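Local coordinates for protein PHB depolymerase (Penicillium funiculosum, PDB 2D81) that hydrolyses the ester bonds of the biopolyester polyhydroxybutyrate, as a fungal depolymerase with a circularly permuted alpha/beta-hydrolase fold, at residues Leu3-Asn9 against Gln312-Gln318; Pro10-Ser16 against Val35-Gly41. One frame throughout, in Å; residues are numbered along the deposited sequence.

Contact 1. Residues Leu3-Asn9 against Gln312-Gln318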
loop_
_atom_site.group_PDB
_atom_site.type_symbol
_atom_site.label_atom_id
_atom_site.label_comp_id
_atom_site.label_asym_id
_atom_site.label_seq_id
_atom_site.Cartn_x
_atom_site.Cartn_y
_atom_site.Cartn_z
ATOM N N LEU A 3 12.812 6.654 14.376
ATOM C CA LEU A 3 12.175 5.370 14.104
ATOM C C LEU A 3 12.987 4.253 14.765
ATOM O O LEU A 3 14.169 4.080 14.467
ATOM C CB LEU A 3 12.106 5.142 12.590
ATOM C CG LEU A 3 11.486 3.844 12.069
ATOM C CD1 LEU A 3 10.023 3.757 12.490
ATOM C CD2 LEU A 3 11.600 3.812 10.549
ATOM N N PRO A 4 12.360 3.484 15.671
ATOM C CA PRO A 4 13.040 2.387 16.370
ATOM C C PRO A 4 13.349 1.170 15.505
ATOM O O PRO A 4 12.691 0.921 14.490
ATOM C CB PRO A 4 12.068 2.037 17.501
ATOM C CG PRO A 4 11.279 3.297 17.698
ATOM C CD PRO A 4 11.043 3.733 16.277
ATOM N N ALA A 5 14.361 0.415 15.922
ATOM C CA ALA A 5 14.589 -0.929 15.414
ATOM C C ALA A 5 13.821 -1.906 16.297
ATOM O O ALA A 5 13.835 -1.787 17.526
ATOM C CB ALA A 5 16.080 -1.257 15.446
ATOM N N PHE A 6 13.144 -2.861 15.670
ATOM C CA PHE A 6 12.392 -3.870 16.404
ATOM C C PHE A 6 12.855 -5.277 16.045
ATOM O O PHE A 6 13.589 -5.470 15.076
ATOM C CB PHE A 6 10.895 -3.733 16.117
ATOM C CG PHE A 6 10.275 -2.499 16.704
ATOM C CD1 PHE A 6 10.259 -1.305 15.994
ATOM C CD2 PHE A 6 9.723 -2.530 17.978
ATOM C CE1 PHE A 6 9.698 -0.154 16.548
ATOM C CE2 PHE A 6 9.161 -1.387 18.542
ATOM C CZ PHE A 6 9.149 -0.198 17.825
ATOM N N ASN A 7 12.429 -6.259 16.833
ATOM C CA ASN A 7 12.769 -7.641 16.546
ATOM C C ASN A 7 11.787 -8.169 15.513
ATOM O O ASN A 7 10.838 -8.887 15.837
ATOM C CB ASN A 7 12.710 -8.495 17.815
ATOM C CG ASN A 7 13.228 -9.902 17.588
ATOM O OD1 ASN A 7 13.726 -10.222 16.509
ATOM N ND2 ASN A 7 13.123 -10.747 18.608
ATOM N N VAL A 8 12.021 -7.787 14.264
ATOM C CA VAL A 8 11.169 -8.193 13.155
ATOM C C VAL A 8 11.989 -9.001 12.162
ATOM O O VAL A 8 13.063 -8.573 11.739
ATOM C CB VAL A 8 10.578 -6.963 12.434
ATOM C CG1 VAL A 8 9.804 -7.404 11.199
ATOM C CG2 VAL A 8 9.667 -6.192 13.383
ATOM N N ASN A 9 11.485 -10.172 11.790
ATOM C CA ASN A 9 12.179 -10.997 10.813
ATOM C C ASN A 9 12.084 -10.337 9.440
ATOM O O ASN A 9 10.993 -10.032 8.967
ATOM C CB ASN A 9 11.567 -12.395 10.749
ATOM C CG ASN A 9 12.496 -13.400 10.094
ATOM O OD1 ASN A 9 13.131 -13.101 9.083
ATOM N ND2 ASN A 9 12.577 -14.598 10.663
ATOM N N GLN A 312 15.136 -0.083 8.693
ATOM C CA GLN A 312 15.416 0.321 10.067
ATOM C C GLN A 312 14.653 -0.559 11.053
ATOM O O GLN A 312 15.222 -1.058 12.024
ATOM C CB GLN A 312 15.036 1.790 10.269
ATOM C CG GLN A 312 15.091 2.288 11.717
ATOM C CD GLN A 312 16.445 2.086 12.375
ATOM O OE1 GLN A 312 17.455 1.870 11.703
ATOM N NE2 GLN A 312 16.474 2.169 13.701
ATOM N N ILE A 313 13.366 -0.758 10.791
ATOM C CA ILE A 313 12.533 -1.553 11.684
ATOM C C ILE A 313 13.019 -2.997 11.804
ATOM O O ILE A 313 13.015 -3.562 12.895
ATOM C CB ILE A 313 11.064 -1.545 11.216
ATOM C CG1 ILE A 313 10.476 -0.142 11.406
ATOM C CG2 ILE A 313 10.255 -2.584 11.988
ATOM C CD1 ILE A 313 9.122 0.067 10.760
ATOM N N VAL A 314 13.438 -3.598 10.695
ATOM C CA VAL A 314 13.843 -5.002 10.732
ATOM C C VAL A 314 15.287 -5.174 11.189
ATOM O O VAL A 314 15.747 -6.298 11.395
ATOM C CB VAL A 314 13.676 -5.684 9.353
ATOM C CG1 VAL A 314 12.247 -5.523 8.867
ATOM C CG2 VAL A 314 14.658 -5.096 8.352
ATOM N N SER A 315 15.999 -4.063 11.352
ATOM C CA SER A 315 17.412 -4.119 11.727
ATOM C C SER A 315 17.593 -4.597 13.165
ATOM O O SER A 315 18.715 -4.847 13.608
ATOM C CB SER A 315 18.066 -2.743 11.567
ATOM O OG SER A 315 17.630 -1.847 12.576
ATOM N N GLY A 316 16.487 -4.724 13.892
ATOM C CA GLY A 316 16.561 -5.200 15.259
ATOM C C GLY A 316 16.321 -6.692 15.395
ATOM O O GLY A 316 16.246 -7.211 16.509
ATOM N N PHE A 317 16.195 -7.389 14.268
ATOM C CA PHE A 317 15.953 -8.829 14.295
ATOM C C PHE A 317 17.045 -9.525 15.098
ATOM O O PHE A 317 18.233 -9.286 14.881
ATOM C CB PHE A 317 15.915 -9.391 12.868
ATOM C CG PHE A 317 15.633 -10.868 12.801
ATOM C CD1 PHE A 317 14.528 -11.411 13.451
ATOM C CD2 PHE A 317 16.466 -11.715 12.074
ATOM C CE1 PHE A 317 14.255 -12.775 13.378
ATOM C CE2 PHE A 317 16.200 -13.085 11.994
ATOM C CZ PHE A 317 15.093 -13.616 12.646
ATOM N N GLN A 318 16.638 -10.386 16.026
ATOM C CA GLN A 318 17.586 -11.046 16.916
ATOM C C GLN A 318 17.796 -12.515 16.550
ATOM O O GLN A 318 17.170 -12.977 15.572
ATOM C CB GLN A 318 17.104 -10.918 18.364
ATOM C CG GLN A 318 17.069 -9.475 18.861
ATOM C CD GLN A 318 16.498 -9.341 20.259
ATOM O OE1 GLN A 318 16.939 -10.015 21.188
ATOM N NE2 GLN A 318 15.517 -8.460 20.417
ATOM O OXT GLN A 318 18.591 -13.188 17.242
#

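Contact 2. Residues Pro10-Ser16 against Val35-Gly41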
loop_
_atom_site.group_PDB
_atom_site.type_symbol
_atom_site.label_atom_id
_atom_site.label_comp_id
_atom_site.label_asym_id
_atom_site.label_seq_id
_atom_site.Cartn_x
_atom_site.Cartn_y
_atom_site.Cartn_z
ATOM N N PRO A 10 13.233 -10.103 8.785
ATOM C CA PRO A 10 13.241 -9.475 7.460
ATOM C C PRO A 10 12.473 -10.285 6.416
ATOM O O PRO A 10 12.101 -9.762 5.367
ATOM C CB PRO A 10 14.730 -9.379 7.131
ATOM C CG PRO A 10 15.369 -9.252 8.484
ATOM C CD PRO A 10 14.607 -10.274 9.291
ATOM N N ASN A 11 12.236 -11.563 6.704
ATOM C CA ASN A 11 11.545 -12.430 5.755
ATOM C C ASN A 11 10.033 -12.429 5.971
ATOM O O ASN A 11 9.327 -13.281 5.432
ATOM C CB ASN A 11 12.060 -13.871 5.858
ATOM C CG ASN A 11 11.722 -14.521 7.189
ATOM O OD1 ASN A 11 10.677 -14.245 7.783
ATOM N ND2 ASN A 11 12.598 -15.405 7.657
ATOM N N SER A 12 9.538 -11.478 6.760
ATOM C CA SER A 12 8.121 -11.453 7.112
ATOM C C SER A 12 7.468 -10.136 6.714
ATOM O O SER A 12 6.424 -9.762 7.258
ATOM C CB SER A 12 7.950 -11.662 8.618
ATOM O OG SER A 12 8.470 -10.558 9.337
ATOM N N VAL A 13 8.081 -9.437 5.765
ATOM C CA VAL A 13 7.640 -8.094 5.393
ATOM C C VAL A 13 6.685 -8.109 4.197
ATOM O O VAL A 13 6.878 -8.858 3.233
ATOM C CB VAL A 13 8.853 -7.190 5.064
ATOM C CG1 VAL A 13 8.380 -5.794 4.680
ATOM C CG2 VAL A 13 9.787 -7.113 6.272
ATOM N N SER A 14 5.653 -7.275 4.272
ATOM C CA SER A 14 4.681 -7.139 3.192
ATOM C C SER A 14 4.120 -5.719 3.179
ATOM O O SER A 14 4.437 -4.914 4.059
ATOM C CB SER A 14 3.539 -8.145 3.377
ATOM O OG SER A 14 2.866 -7.935 4.609
ATOM N N VAL A 15 3.288 -5.418 2.185
ATOM C CA VAL A 15 2.733 -4.076 2.021
ATOM C C VAL A 15 1.368 -4.123 1.327
ATOM O O VAL A 15 1.111 -5.004 0.506
ATOM C CB VAL A 15 3.695 -3.180 1.193
ATOM C CG1 VAL A 15 3.956 -3.815 -0.175
ATOM C CG2 VAL A 15 3.107 -1.785 1.029
ATOM N N SER A 16 0.494 -3.178 1.672
ATOM C CA SER A 16 -0.772 -2.995 0.958
ATOM C C SER A 16 -1.164 -1.521 0.972
ATOM O O SER A 16 -0.557 -0.718 1.680
ATOM C CB SER A 16 -1.892 -3.838 1.595
ATOM O OG SER A 16 -2.301 -3.329 2.854
ATOM N N VAL A 35 12.465 -7.082 -0.765
ATOM C CA VAL A 35 12.214 -6.512 0.556
ATOM C C VAL A 35 10.842 -6.950 1.056
ATOM O O VAL A 35 10.690 -7.366 2.207
ATOM C CB VAL A 35 12.257 -4.968 0.512
ATOM C CG1 VAL A 35 11.886 -4.389 1.873
ATOM C CG2 VAL A 35 13.649 -4.503 0.108
ATOM N N PHE A 36 9.844 -6.857 0.183
ATOM C CA PHE A 36 8.494 -7.279 0.533
ATOM C C PHE A 36 8.289 -8.731 0.124
ATOM O O PHE A 36 7.564 -9.044 -0.820
ATOM C CB PHE A 36 7.482 -6.338 -0.130
ATOM C CG PHE A 36 7.667 -4.902 0.276
ATOM C CD1 PHE A 36 8.512 -4.062 -0.446
ATOM C CD2 PHE A 36 7.080 -4.418 1.443
ATOM C CE1 PHE A 36 8.778 -2.763 -0.009
ATOM C CE2 PHE A 36 7.339 -3.120 1.891
ATOM C CZ PHE A 36 8.192 -2.292 1.163
ATOM N N ASN A 37 8.945 -9.618 0.865
ATOM C CA ASN A 37 9.167 -10.981 0.407
ATOM C C ASN A 37 8.047 -11.966 0.714
ATOM O O ASN A 37 8.046 -13.080 0.192
ATOM C CB ASN A 37 10.490 -11.507 0.967
ATOM C CG ASN A 37 10.757 -11.029 2.374
ATOM O OD1 ASN A 37 9.913 -11.163 3.259
ATOM N ND2 ASN A 37 11.941 -10.462 2.593
ATOM N N VAL A 38 7.090 -11.570 1.548
ATOM C CA VAL A 38 5.921 -12.416 1.764
ATOM C C VAL A 38 4.889 -12.154 0.668
ATOM O O VAL A 38 4.289 -13.083 0.126
ATOM C CB VAL A 38 5.271 -12.157 3.140
ATOM C CG1 VAL A 38 4.127 -13.133 3.360
ATOM C CG2 VAL A 38 6.304 -12.311 4.241
ATOM N N GLY A 39 4.693 -10.884 0.335
ATOM C CA GLY A 39 3.757 -10.537 -0.718
ATOM C C GLY A 39 3.194 -9.146 -0.522
ATOM O O GLY A 39 3.732 -8.360 0.256
ATOM N N PHE A 40 2.115 -8.835 -1.231
ATOM C CA PHE A 40 1.486 -7.527 -1.110
ATOM C C PHE A 40 0.001 -7.541 -1.451
ATOM O O PHE A 40 -0.509 -8.509 -2.019
ATOM C CB PHE A 40 2.209 -6.499 -1.994
ATOM C CG PHE A 40 2.315 -6.899 -3.442
ATOM C CD1 PHE A 40 3.316 -7.767 -3.870
ATOM C CD2 PHE A 40 1.422 -6.390 -4.381
ATOM C CE1 PHE A 40 3.428 -8.121 -5.216
ATOM C CE2 PHE A 40 1.524 -6.738 -5.728
ATOM C CZ PHE A 40 2.529 -7.603 -6.146
ATOM N N GLY A 41 -0.683 -6.460 -1.083
ATOM C CA GLY A 41 -2.107 -6.339 -1.346
ATOM C C GLY A 41 -2.438 -5.000 -1.982
ATOM O O GLY A 41 -1.832 -3.977 -1.657
HETATM O O HOH W 1 12.602 -7.309 4.176
#

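Contact 1. Residues Leu3-Asn9 against Gln312-Gln318
Phe-6 and Ile-313 meet at the middle of this contact, where Phe-6 N gives its hydrogen to Ile-313 O at 2.9 Å in a nearly straight bond (160° at the hydrogen). The same two residues also touch through Phe-6 CD1 and Ile-313 CG2, and that methyl reaches Val-8 CG2 at 3.9 Å. On the other branch of the isoleucine, CG1 packs against Leu-3 CD1, the two side chains crossing at about a right angle. Gln-312 bends at chi2 (56°), which turns its amide back so that NE2 donates to Leu-3 O at 3.1 Å; the 137° angle at the hydrogen marks a bent bond. Toward the C-terminus, Asn-7 and Asn-9 engage Phe-317 and Gln-318. Gln-318 N bonds to Asn-7 OD1 at 3.0 Å, approaching from above the carbonyl plane. Asn-9 CA lies over one face of the Phe-317 ring, 3.9 Å from its centroid, a CH-pi contact, while Asn-9 ND2 is 3.4 Å from Phe-317 CZ.

A type I turn from Val-314 to Phe-317 carries the chain from the helix to these contacts, and Ser-315 OG braces it on Gln-312 O at 2.6 Å. In the next shell, Asn-7 ND2 bonds to Gly-217 O and Asn-9 OD1 to Asn-11 N, so both amides are anchored at their other ends. Ile-257, Leu-259 and Leu-208 of the main sheet lie beneath the apolar side chains. The chemistry is thus divided: apolar branches face the sheet, whereas three separate hydrogen bonds tie the two chain termini together.

Contact 2. Residues Pro10-Ser16 against Val35-Gly41
Ser-14 O lies in plane at the edge of the Phe-36 ring, and Val-35 CG1 sits over one face, 4.0 Å above the plane and displaced toward the rim. Val-15 CG1 and Val-13 CG1 reach Phe-36 CD2 obliquely, at 3.6 and 3.7 Å, so one ring atom is shared by the two valines. CG1 of Val-15 is put there by a chi1 of 58°, which sets it between the backbone N and carbonyl carbon; the same methyl meets Phe-40 CB. The second flat group, the Asn-37 amide, has Pro-10 O almost in its plane: ND2 donates to that oxygen at 2.9 Å, 162° at the hydrogen, and also bonds to Asp-34 O. A water gives hydrogens to both Pro-10 O and Val-35 O, so Pro-10 O is gripped by an amide and a water together.

Two backbone bonds join the segments farther along. Val-38 N reaches Val-13 O at 3.2 Å, and Gly-41 N reaches Val-15 O at 2.8 Å. Strands 13-16 and 39-41 run parallel, 18° apart, as the two strands of a beta-alpha-beta crossover whose helix 20-31 covers Val-15 and Phe-36 through Leu-28. On the other face, Ser-14 and Ser-16 have their OG atoms bonded to His-224, and Ser-14 also to Tyr-173, while Ser-14 CB rests 3.1 Å from Gly-39 O. The sheet therefore separates its chemistry by side: apolar branches pack beneath the crossover helix, serine hydroxyls enter a polar network on the reverse, and the Asn-37 amide and the bridging water fasten the corner at 10-12.

In the fold
Both contacts hang on the same N-terminal run: strand 8-9 belongs to contact 1, and after the corner at 10-12 the chain enters strand 13-18 of contact 2. Contact 1 lies partly at the surface, about 20 Å between its centre and that of the chain, and joins the two termini; contact 2 is buried, about 11 Å out, between adjacent central strands. Two of the three cross-segment bonds of contact 1 use a side-chain amide, whereas two of the three in contact 2 run backbone to backbone, beside a serine-histidine network. They touch directly: Phe-317 CD2 packs on Pro-10 CD at 3.6 Å, and Val-314 CG1 meets Val-13 CG2 at 3.9 Å, so segment 312-318 serves both.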